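Local coordinates for aromatic-amino-acid:2-oxoglutarate transaminase (PDB 6HND), which probably transfers amino groups between aromatic amino acids, or 2-aminoadipate, and 2-oxo acids, with pyridoxal 5'-phosphate as its cofactor, at residues Ile147-Lys152 against Glu311-Leu316; Asp217-Thr222 against Phe256-Glu261; Tyr283-Leu288 against Asn318-Ser323. All coordinates share one frame; numbering follows the deposited sequence.

In the fold
From the N terminus of this aminotransferase, helix 137-151 comes first of the parts involved, and interaction 1 later closes a long loop by setting its end against helix 312-319. Within that loop lies interaction 2, where the approaches to helices 221-229 and 260-272 meet. Interaction 3 opens after it, in the loop following strand 276-280, and ends on the exit of helix 312-319, so it crosses interaction 1. These two touch, Tyr315 OH lying 2.6 Å from Tyr285 O, and interaction 2 packs on interaction 3 through Thr257 and Leu260 against Thr321 and Pro322.

Interaction 1 (Ile147-Lys152 against Glu311-Leu316); sequences IIRTHK and EIDDYL
Ile312 and Arg149 make the first meeting along the segment 311-316, whose helix starts just after its N-cap residue, Glu311. The CG2 branch of Ile312 lies 3.5 Å from Arg149 NH2 and comes up obliquely to the guanidinium, the two side chains crossing at about a right angle. Arg149 CG stands anti to the backbone N (chi1 -169°), and a bend at chi2 then sets CD.

One residue on, Asp313 offers a charge. Its OD1 sits near the guanidinium plane, at the edge, 3.7 Å from Arg149 NH2. This is a long salt bridge, with the carboxylate turned 70° from the guanidinium, so the attraction is probably more electrostatic than directional. A second carboxylate shares the arginine: Asp393, of helix 392-418, forms a salt bridge with NE. Two acidic partners around one cation would be expected to stabilise its charge.

The setting is the meeting of two helices of the PLP-dependent aminotransferase fold, away from the cofactor: the end of helix 137-151 and the start of helix 312-319. Their short axes approach to 11.1 Å at 62°, a spacing bridged here by the long arginine.

After Tyr315, which packs on Leu400 of helix 392-418, the helix brings round Leu316, which sends both its methyls across. CD1 lies over one face of the guanidinium, offset toward the rim, and is 3.3 Å from Arg149 NH1; it also meets CG of the same arginine at 3.9 Å. CD2 turns to Thr150, touching its CG2 at 4.2 Å. Thr150 OG1 is hydrogen-bonded to Phe146 O of its own helix and to Tyr285 OH of the loop 283-288.

Interaction 2 (Asp217-Thr222 against Phe256-Glu261); sequences DGIDLT and FTQSLE
Asp217 holds CG anti to its own carbonyl carbon (chi1 -68°), and the turn about chi2 brings OD1 to Ser259, whose OG is swung between backbone N and carbonyl carbon (chi1 74°). The main bond runs from Ser259 N to Asp217 OD1, at 3.0 Å and nearly straight (165°); it meets the oxygen on its anti side, somewhat out of the carboxylate plane. Ser259 OG adds a weak bond to the same OD1, while as N-cap of helix 260-272 it caps Phe262 N. Asp220 likewise caps Gln223 N. The contact thus sets the loop after strand 204-208 against the loop after strand 243-246, where each leads into its helix.

Beside this polar grip, side chains of 256-261 pack on the backbone of Asp217 and Gly218. Phe256 CB rests 3.6 Å from Gly218 N, and its ring lies obliquely to Gly218 CA. Gln258 passes its CG 3.2 Å from Asp217 O and extends onward to place NE2 3.7 Å from Ile219 CD1. That amide donates to a water, which also accepts from Ile219 N at 3.1 Å and so bridges the segments. Gln258 OE1 is bonded to Tyr324 OH.

The partial positive charge at the start of helix 260-272 would be expected to attract the Asp217 carboxylate, and the bond from Ser259 N, with the weak one from OG, would probably favour the ionised acid.

Interaction 3 (Tyr283-Leu288 against Asn318-Ser323); sequences YGYLTL and NHLTPS. With PLP (pyridoxal-5'-phosphate), chain E.
Leu320 sends CD1 obliquely to the ring of Tyr285, meeting its CD1 at 3.8 Å, and the two side chains also cross on a slant. Leu320 CG stands anti to the backbone N (chi1 -151°), and the CD1 methyl beyond it also comes 3.7 Å from Gly284 O. That carbonyl accepts from a water, which in turn accepts from Thr321 N, a water bridge beside the apolar contact.

Thr287 and His319 stand at about a right angle to each other. The CG2 methyl of Thr287 faces the backbone, 3.8 Å from His319 O, whereas OG1 passes His319 CB. A second water joins Thr287 OG1 to His319 ND1, and the threonine hydroxyl is also hydrogen-bonded to Arg403 NE.

The segment 283-288 folds tightly: a type I beta turn runs from Tyr283 to Leu286, closed by a 2.9 Å bond from Leu286 N to Tyr283 O, and an inverse gamma turn centred on Leu286 overlaps its end, with a weak bond from Thr287 N to Tyr285 O. At its start, Tyr283 serves the cofactor: its OH is hydrogen-bonded to PLP O3 at 3.1 Å, and either oxygen could be the donor. The O3 atom lies obliquely to the tyrosine ring. One short loop thus joins the pyridoxal phosphate pocket to the leucine packing.

Around it, Tyr285 OH reaches Glu337 of strand 333-338, and its ring meets Phe146 of helix 137-151 edge-to-face. Helix 392-418 touches Tyr285, Leu286 and His319, and Leu320 packs on Thr150 and His151 at the end of helix 137-151.

Interaction 1 (Ile147-Lys152 against Glu311-Leu316)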
loop_
_atom_site.group_PDB
_atom_site.type_symbol
_atom_site.label_atom_id
_atom_site.label_comp_id
_atom_site.label_asym_id
_atom_site.label_seq_id
_atom_site.Cartn_x
_atom_site.Cartn_y
_atom_site.Cartn_z
ATOM N N ILE B 147 15.473 -15.204 -6.902
ATOM C CA ILE B 147 16.723 -14.553 -6.403
ATOM C C ILE B 147 17.833 -15.615 -6.275
ATOM O O ILE B 147 18.974 -15.326 -6.633
ATOM C CB ILE B 147 16.454 -13.763 -5.108
ATOM C CG1 ILE B 147 15.877 -12.392 -5.438
ATOM C CG2 ILE B 147 17.686 -13.597 -4.241
ATOM C CD1 ILE B 147 16.902 -11.404 -5.960
ATOM N N ILE B 148 17.523 -16.827 -5.836
ATOM C CA ILE B 148 18.539 -17.915 -5.796
ATOM C C ILE B 148 19.060 -18.131 -7.230
ATOM O O ILE B 148 20.280 -18.175 -7.400
ATOM C CB ILE B 148 17.973 -19.197 -5.144
ATOM C CG1 ILE B 148 17.736 -19.017 -3.643
ATOM C CG2 ILE B 148 18.878 -20.384 -5.422
ATOM C CD1 ILE B 148 16.955 -20.177 -2.985
ATOM N N ARG B 149 18.173 -18.175 -8.229
ATOM C CA ARG B 149 18.558 -18.419 -9.647
ATOM C C ARG B 149 19.410 -17.248 -10.187
ATOM O O ARG B 149 20.453 -17.510 -10.816
ATOM C CB ARG B 149 17.294 -18.677 -10.475
ATOM C CG ARG B 149 17.559 -19.191 -11.885
ATOM C CD ARG B 149 17.924 -20.675 -11.945
ATOM N NE ARG B 149 17.726 -21.232 -13.279
ATOM C CZ ARG B 149 18.693 -21.651 -14.101
ATOM N NH1 ARG B 149 19.968 -21.572 -13.757
ATOM N NH2 ARG B 149 18.377 -22.139 -15.288
ATOM N N THR B 150 19.005 -15.998 -9.950
ATOM C CA THR B 150 19.564 -14.808 -10.658
ATOM C C THR B 150 20.687 -14.137 -9.863
ATOM O O THR B 150 21.612 -13.606 -10.511
ATOM C CB THR B 150 18.469 -13.781 -10.999
ATOM O OG1 THR B 150 17.899 -13.262 -9.788
ATOM C CG2 THR B 150 17.403 -14.397 -11.879
ATOM N N HIS B 151 20.586 -14.103 -8.535
ATOM C CA HIS B 151 21.402 -13.186 -7.685
ATOM C C HIS B 151 21.574 -13.729 -6.262
ATOM O O HIS B 151 21.283 -12.974 -5.337
ATOM C CB HIS B 151 20.722 -11.812 -7.612
ATOM C CG HIS B 151 20.777 -10.988 -8.857
ATOM N ND1 HIS B 151 21.967 -10.597 -9.433
ATOM C CD2 HIS B 151 19.787 -10.412 -9.581
ATOM C CE1 HIS B 151 21.704 -9.819 -10.466
ATOM N NE2 HIS B 151 20.366 -9.684 -10.576
ATOM N N LYS B 152 22.009 -14.980 -6.101
ATOM C CA LYS B 152 22.081 -15.694 -4.793
ATOM C C LYS B 152 22.918 -14.878 -3.810
ATOM O O LYS B 152 24.079 -14.590 -4.074
ATOM C CB LYS B 152 22.683 -17.091 -4.983
ATOM C CG LYS B 152 22.538 -18.038 -3.799
ATOM C CD LYS B 152 23.333 -19.316 -3.982
ATOM C CE LYS B 152 24.355 -19.531 -2.884
ATOM N NZ LYS B 152 23.734 -20.119 -1.675
ATOM N N GLU B 311 20.129 -18.213 -24.528
ATOM C CA GLU B 311 19.633 -19.298 -23.628
ATOM C C GLU B 311 19.824 -18.822 -22.187
ATOM O O GLU B 311 20.673 -17.949 -21.979
ATOM C CB GLU B 311 20.386 -20.620 -23.861
ATOM C CG GLU B 311 20.275 -21.170 -25.283
ATOM C CD GLU B 311 18.878 -21.610 -25.704
ATOM O OE1 GLU B 311 18.403 -22.631 -25.168
ATOM O OE2 GLU B 311 18.254 -20.929 -26.559
ATOM N N ILE B 312 19.103 -19.399 -21.229
ATOM C CA ILE B 312 19.073 -18.925 -19.813
ATOM C C ILE B 312 20.484 -18.985 -19.207
ATOM O O ILE B 312 20.932 -17.978 -18.640
ATOM C CB ILE B 312 18.056 -19.730 -18.974
ATOM C CG1 ILE B 312 16.613 -19.413 -19.376
ATOM C CG2 ILE B 312 18.298 -19.477 -17.488
ATOM C CD1 ILE B 312 15.542 -20.026 -18.490
ATOM N N ASP B 313 21.149 -20.132 -19.284
ATOM C CA ASP B 313 22.469 -20.377 -18.633
ATOM C C ASP B 313 23.458 -19.297 -19.075
ATOM O O ASP B 313 24.194 -18.753 -18.207
ATOM C CB ASP B 313 22.989 -21.791 -18.929
ATOM C CG ASP B 313 22.238 -22.895 -18.178
ATOM O OD1 ASP B 313 21.580 -22.581 -17.128
ATOM O OD2 ASP B 313 22.304 -24.078 -18.644
ATOM N N ASP B 314 23.461 -18.984 -20.372
ATOM C CA ASP B 314 24.432 -18.040 -20.986
ATOM C C ASP B 314 24.074 -16.633 -20.476
ATOM O O ASP B 314 25.001 -15.897 -20.057
ATOM C CB ASP B 314 24.450 -18.199 -22.513
ATOM C CG ASP B 314 25.342 -17.209 -23.247
ATOM O OD1 ASP B 314 26.252 -16.630 -22.612
ATOM O OD2 ASP B 314 25.101 -17.000 -24.457
ATOM N N TYR B 315 22.771 -16.300 -20.457
ATOM C CA TYR B 315 22.233 -15.039 -19.890
ATOM C C TYR B 315 22.719 -14.877 -18.442
ATOM O O TYR B 315 23.392 -13.884 -18.111
ATOM C CB TYR B 315 20.709 -15.038 -19.957
ATOM C CG TYR B 315 20.043 -13.909 -19.206
ATOM C CD1 TYR B 315 20.215 -12.588 -19.593
ATOM C CD2 TYR B 315 19.237 -14.171 -18.115
ATOM C CE1 TYR B 315 19.593 -11.550 -18.927
ATOM C CE2 TYR B 315 18.576 -13.146 -17.460
ATOM C CZ TYR B 315 18.767 -11.828 -17.852
ATOM O OH TYR B 315 18.122 -10.825 -17.186
ATOM N N LEU B 316 22.416 -15.855 -17.593
ATOM C CA LEU B 316 22.688 -15.749 -16.139
ATOM C C LEU B 316 24.185 -15.570 -15.952
ATOM O O LEU B 316 24.570 -14.778 -15.074
ATOM C CB LEU B 316 22.191 -16.998 -15.412
ATOM C CG LEU B 316 20.678 -17.165 -15.350
ATOM C CD1 LEU B 316 20.323 -18.403 -14.541
ATOM C CD2 LEU B 316 20.001 -15.922 -14.786
#

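Interaction 2 (Asp217-Thr222 against Phe256-Glu261)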
loop_
_atom_site.group_PDB
_atom_site.type_symbol
_atom_site.label_atom_id
_atom_site.label_comp_id
_atom_site.label_asym_id
_atom_site.label_seq_id
_atom_site.Cartn_x
_atom_site.Cartn_y
_atom_site.Cartn_z
ATOM N N ASP B 217 31.365 3.560 -15.089
ATOM C CA ASP B 217 30.532 2.611 -14.308
ATOM C C ASP B 217 29.334 3.351 -13.706
ATOM O O ASP B 217 28.497 2.698 -13.069
ATOM C CB ASP B 217 31.384 1.950 -13.225
ATOM C CG ASP B 217 32.442 1.019 -13.799
ATOM O OD1 ASP B 217 32.081 -0.116 -14.186
ATOM O OD2 ASP B 217 33.612 1.453 -13.867
ATOM N N GLY B 218 29.277 4.669 -13.855
ATOM C CA GLY B 218 28.330 5.522 -13.114
ATOM C C GLY B 218 29.046 6.385 -12.101
ATOM O O GLY B 218 29.779 7.272 -12.501
ATOM N N ILE B 219 28.809 6.154 -10.816
ATOM C CA ILE B 219 29.585 6.802 -9.721
ATOM C C ILE B 219 31.046 7.001 -10.164
ATOM O O ILE B 219 31.660 6.032 -10.667
ATOM C CB ILE B 219 29.506 5.952 -8.444
ATOM C CG1 ILE B 219 28.114 6.070 -7.806
ATOM C CG2 ILE B 219 30.601 6.355 -7.479
ATOM C CD1 ILE B 219 27.813 5.007 -6.748
ATOM N N ASP B 220 31.605 8.181 -9.893
ATOM C CA ASP B 220 33.047 8.466 -10.084
ATOM C C ASP B 220 33.817 7.916 -8.870
ATOM O O ASP B 220 33.804 8.559 -7.795
ATOM C CB ASP B 220 33.257 9.966 -10.270
ATOM C CG ASP B 220 34.697 10.350 -10.590
ATOM O OD1 ASP B 220 35.614 9.849 -9.901
ATOM O OD2 ASP B 220 34.886 11.146 -11.531
ATOM N N LEU B 221 34.489 6.777 -9.024
ATOM C CA LEU B 221 35.111 6.089 -7.869
ATOM C C LEU B 221 36.152 6.999 -7.198
ATOM O O LEU B 221 36.161 7.079 -5.953
ATOM C CB LEU B 221 35.713 4.749 -8.305
ATOM C CG LEU B 221 36.240 3.902 -7.132
ATOM C CD1 LEU B 221 35.122 3.478 -6.206
ATOM C CD2 LEU B 221 37.007 2.686 -7.607
ATOM N N THR B 222 36.999 7.679 -7.963
ATOM C CA THR B 222 38.073 8.547 -7.415
ATOM C C THR B 222 37.432 9.595 -6.489
ATOM O O THR B 222 37.935 9.768 -5.358
ATOM C CB THR B 222 38.919 9.139 -8.544
ATOM O OG1 THR B 222 39.649 8.069 -9.141
ATOM C CG2 THR B 222 39.902 10.184 -8.070
ATOM N N PHE B 256 24.038 4.139 -16.862
ATOM C CA PHE B 256 25.323 3.444 -16.561
ATOM C C PHE B 256 25.083 2.165 -15.748
ATOM O O PHE B 256 24.050 2.024 -15.065
ATOM C CB PHE B 256 26.310 4.359 -15.830
ATOM C CG PHE B 256 26.846 5.513 -16.647
ATOM C CD1 PHE B 256 27.488 5.290 -17.849
ATOM C CD2 PHE B 256 26.735 6.817 -16.198
ATOM C CE1 PHE B 256 27.977 6.343 -18.606
ATOM C CE2 PHE B 256 27.232 7.874 -16.953
ATOM C CZ PHE B 256 27.852 7.635 -18.156
ATOM N N THR B 257 26.010 1.227 -15.877
ATOM C CA THR B 257 25.993 -0.090 -15.204
ATOM C C THR B 257 27.363 -0.348 -14.584
ATOM O O THR B 257 28.373 -0.307 -15.333
ATOM C CB THR B 257 25.624 -1.226 -16.153
ATOM O OG1 THR B 257 24.309 -0.965 -16.618
ATOM C CG2 THR B 257 25.671 -2.585 -15.491
ATOM N N GLN B 258 27.387 -0.580 -13.271
ATOM C CA GLN B 258 28.634 -0.838 -12.513
ATOM C C GLN B 258 29.103 -2.243 -12.880
ATOM O O GLN B 258 28.270 -3.169 -12.814
ATOM C CB GLN B 258 28.407 -0.702 -11.003
ATOM C CG GLN B 258 28.138 0.719 -10.541
ATOM C CD GLN B 258 27.704 0.753 -9.096
ATOM O OE1 GLN B 258 27.840 -0.223 -8.353
ATOM N NE2 GLN B 258 27.183 1.887 -8.681
ATOM N N SER B 259 30.374 -2.367 -13.269
ATOM C CA SER B 259 31.084 -3.655 -13.480
ATOM C C SER B 259 31.110 -4.450 -12.171
ATOM O O SER B 259 30.986 -3.835 -11.074
ATOM C CB SER B 259 32.490 -3.420 -13.971
ATOM O OG SER B 259 33.312 -2.948 -12.913
ATOM N N LEU B 260 31.323 -5.762 -12.268
ATOM C CA LEU B 260 31.549 -6.614 -11.077
ATOM C C LEU B 260 32.719 -6.039 -10.268
ATOM O O LEU B 260 32.553 -5.880 -9.058
ATOM C CB LEU B 260 31.802 -8.052 -11.513
ATOM C CG LEU B 260 32.162 -9.028 -10.392
ATOM C CD1 LEU B 260 31.123 -9.011 -9.260
ATOM C CD2 LEU B 260 32.346 -10.433 -10.969
ATOM N N GLU B 261 33.821 -5.646 -10.907
ATOM C CA GLU B 261 35.031 -5.230 -10.152
ATOM C C GLU B 261 34.768 -3.875 -9.458
ATOM O O GLU B 261 35.230 -3.687 -8.310
ATOM C CB GLU B 261 36.268 -5.361 -11.055
ATOM C CG GLU B 261 36.650 -4.129 -11.848
ATOM C CD GLU B 261 37.996 -4.281 -12.554
ATOM O OE1 GLU B 261 38.750 -3.281 -12.617
ATOM O OE2 GLU B 261 38.290 -5.413 -13.034
HETATM O O HOH W 1 26.515 4.204 -10.320
#

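Interaction 3 (Tyr283-Leu288 against Asn318-Ser323)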
loop_
_atom_site.group_PDB
_atom_site.type_symbol
_atom_site.label_atom_id
_atom_site.label_comp_id
_atom_site.label_asym_id
_atom_site.label_seq_id
_atom_site.Cartn_x
_atom_site.Cartn_y
_atom_site.Cartn_z
ATOM N N TYR B 283 15.116 -2.826 -13.635
ATOM C CA TYR B 283 15.230 -3.329 -15.041
ATOM C C TYR B 283 16.644 -3.834 -15.370
ATOM O O TYR B 283 16.972 -3.884 -16.572
ATOM C CB TYR B 283 14.818 -2.235 -16.038
ATOM C CG TYR B 283 15.144 -0.858 -15.531
ATOM C CD1 TYR B 283 16.409 -0.601 -15.050
ATOM C CD2 TYR B 283 14.182 0.136 -15.444
ATOM C CE1 TYR B 283 16.723 0.623 -14.505
ATOM C CE2 TYR B 283 14.474 1.363 -14.873
ATOM C CZ TYR B 283 15.752 1.595 -14.391
ATOM O OH TYR B 283 16.130 2.787 -13.846
ATOM N N GLY B 284 17.415 -4.261 -14.363
ATOM C CA GLY B 284 18.760 -4.834 -14.537
ATOM C C GLY B 284 18.693 -6.165 -15.256
ATOM O O GLY B 284 19.749 -6.666 -15.674
ATOM N N TYR B 285 17.505 -6.749 -15.372
ATOM C CA TYR B 285 17.312 -8.020 -16.111
ATOM C C TYR B 285 17.262 -7.713 -17.608
ATOM O O TYR B 285 17.571 -8.616 -18.403
ATOM C CB TYR B 285 16.085 -8.798 -15.636
ATOM C CG TYR B 285 16.172 -9.215 -14.197
ATOM C CD1 TYR B 285 17.046 -10.212 -13.822
ATOM C CD2 TYR B 285 15.393 -8.628 -13.214
ATOM C CE1 TYR B 285 17.161 -10.618 -12.510
ATOM C CE2 TYR B 285 15.499 -9.033 -11.889
ATOM C CZ TYR B 285 16.396 -10.025 -11.535
ATOM O OH TYR B 285 16.562 -10.446 -10.253
ATOM N N LEU B 286 16.927 -6.472 -17.975
ATOM C CA LEU B 286 16.861 -6.033 -19.400
ATOM C C LEU B 286 18.263 -5.613 -19.846
ATOM O O LEU B 286 18.519 -4.420 -19.943
ATOM C CB LEU B 286 15.833 -4.909 -19.515
ATOM C CG LEU B 286 14.444 -5.267 -18.984
ATOM C CD1 LEU B 286 13.536 -4.046 -18.989
ATOM C CD2 LEU B 286 13.815 -6.423 -19.768
ATOM N N THR B 287 19.153 -6.590 -20.051
ATOM C CA THR B 287 20.566 -6.376 -20.452
ATOM C C THR B 287 20.553 -6.088 -21.955
ATOM O O THR B 287 19.781 -6.749 -22.660
ATOM C CB THR B 287 21.459 -7.568 -20.069
ATOM O OG1 THR B 287 20.937 -8.726 -20.731
ATOM C CG2 THR B 287 21.508 -7.813 -18.577
ATOM N N LEU B 288 21.339 -5.111 -22.411
ATOM C CA LEU B 288 21.308 -4.641 -23.821
ATOM C C LEU B 288 22.703 -4.781 -24.408
ATOM O O LEU B 288 23.640 -4.202 -23.859
ATOM C CB LEU B 288 20.840 -3.182 -23.858
ATOM C CG LEU B 288 19.588 -2.852 -23.056
ATOM C CD1 LEU B 288 19.330 -1.359 -23.073
ATOM C CD2 LEU B 288 18.386 -3.608 -23.586
ATOM N N ASN B 318 26.857 -14.749 -18.293
ATOM C CA ASN B 318 27.707 -13.793 -19.042
ATOM C C ASN B 318 27.002 -12.447 -19.229
ATOM O O ASN B 318 27.733 -11.464 -19.377
ATOM C CB ASN B 318 28.178 -14.426 -20.349
ATOM C CG ASN B 318 28.913 -15.729 -20.085
ATOM O OD1 ASN B 318 29.919 -15.738 -19.381
ATOM N ND2 ASN B 318 28.385 -16.837 -20.581
ATOM N N HIS B 319 25.666 -12.372 -19.206
ATOM C CA HIS B 319 24.953 -11.099 -19.509
ATOM C C HIS B 319 24.615 -10.360 -18.209
ATOM O O HIS B 319 25.002 -9.181 -18.075
ATOM C CB HIS B 319 23.756 -11.375 -20.409
ATOM C CG HIS B 319 24.198 -11.811 -21.764
ATOM N ND1 HIS B 319 24.285 -10.931 -22.826
ATOM C CD2 HIS B 319 24.650 -13.007 -22.205
ATOM C CE1 HIS B 319 24.738 -11.581 -23.882
ATOM N NE2 HIS B 319 24.973 -12.863 -23.525
ATOM N N LEU B 320 23.950 -11.046 -17.289
ATOM C CA LEU B 320 23.482 -10.488 -15.995
ATOM C C LEU B 320 24.685 -9.994 -15.187
ATOM O O LEU B 320 25.585 -10.756 -14.972
ATOM C CB LEU B 320 22.699 -11.579 -15.263
ATOM C CG LEU B 320 21.611 -11.079 -14.319
ATOM C CD1 LEU B 320 20.595 -10.233 -15.082
ATOM C CD2 LEU B 320 20.936 -12.251 -13.613
ATOM N N THR B 321 24.720 -8.737 -14.778
ATOM C CA THR B 321 25.780 -8.255 -13.869
ATOM C C THR B 321 25.379 -8.609 -12.444
ATOM O O THR B 321 24.236 -8.368 -12.085
ATOM C CB THR B 321 26.041 -6.759 -14.016
ATOM O OG1 THR B 321 26.152 -6.479 -15.417
ATOM C CG2 THR B 321 27.260 -6.357 -13.215
ATOM N N PRO B 322 26.280 -9.215 -11.620
ATOM C CA PRO B 322 25.972 -9.565 -10.241
ATOM C C PRO B 322 25.420 -8.425 -9.386
ATOM O O PRO B 322 25.875 -7.303 -9.543
ATOM C CB PRO B 322 27.318 -10.003 -9.675
ATOM C CG PRO B 322 28.028 -10.600 -10.866
ATOM C CD PRO B 322 27.629 -9.683 -11.994
ATOM N N SER B 323 24.468 -8.782 -8.508
ATOM C CA SER B 323 23.896 -7.945 -7.429
ATOM C C SER B 323 24.932 -7.792 -6.316
ATOM O O SER B 323 25.720 -8.736 -6.090
ATOM C CB SER B 323 22.587 -8.553 -6.904
ATOM O OG SER B 323 22.173 -7.978 -5.661
HETATM N N1 PLP E . 13.553 3.232 -8.992
HETATM C C2 PLP E . 13.927 3.424 -10.250
HETATM C C2A PLP E . 15.385 3.595 -10.506
HETATM C C3 PLP E . 12.970 3.426 -11.302
HETATM O O3 PLP E . 13.390 3.620 -12.589
HETATM C C4 PLP E . 11.595 3.241 -10.997
HETATM C C4A PLP E . 10.611 3.146 -12.101
HETATM C C5 PLP E . 11.243 3.026 -9.647
HETATM C C6 PLP E . 12.245 3.052 -8.707
HETATM C C5A PLP E . 9.818 2.912 -9.175
HETATM O O4P PLP E . 9.169 1.642 -9.449
HETATM P P PLP E . 7.675 1.366 -8.884
HETATM O O1P PLP E . 7.581 2.039 -7.521
HETATM O O2P PLP E . 7.638 -0.161 -8.890
HETATM O O3P PLP E . 6.727 1.975 -9.866
HETATM O O HOH W 2 22.252 -7.086 -15.150
HETATM O O HOH W 3 22.764 -8.623 -23.000
#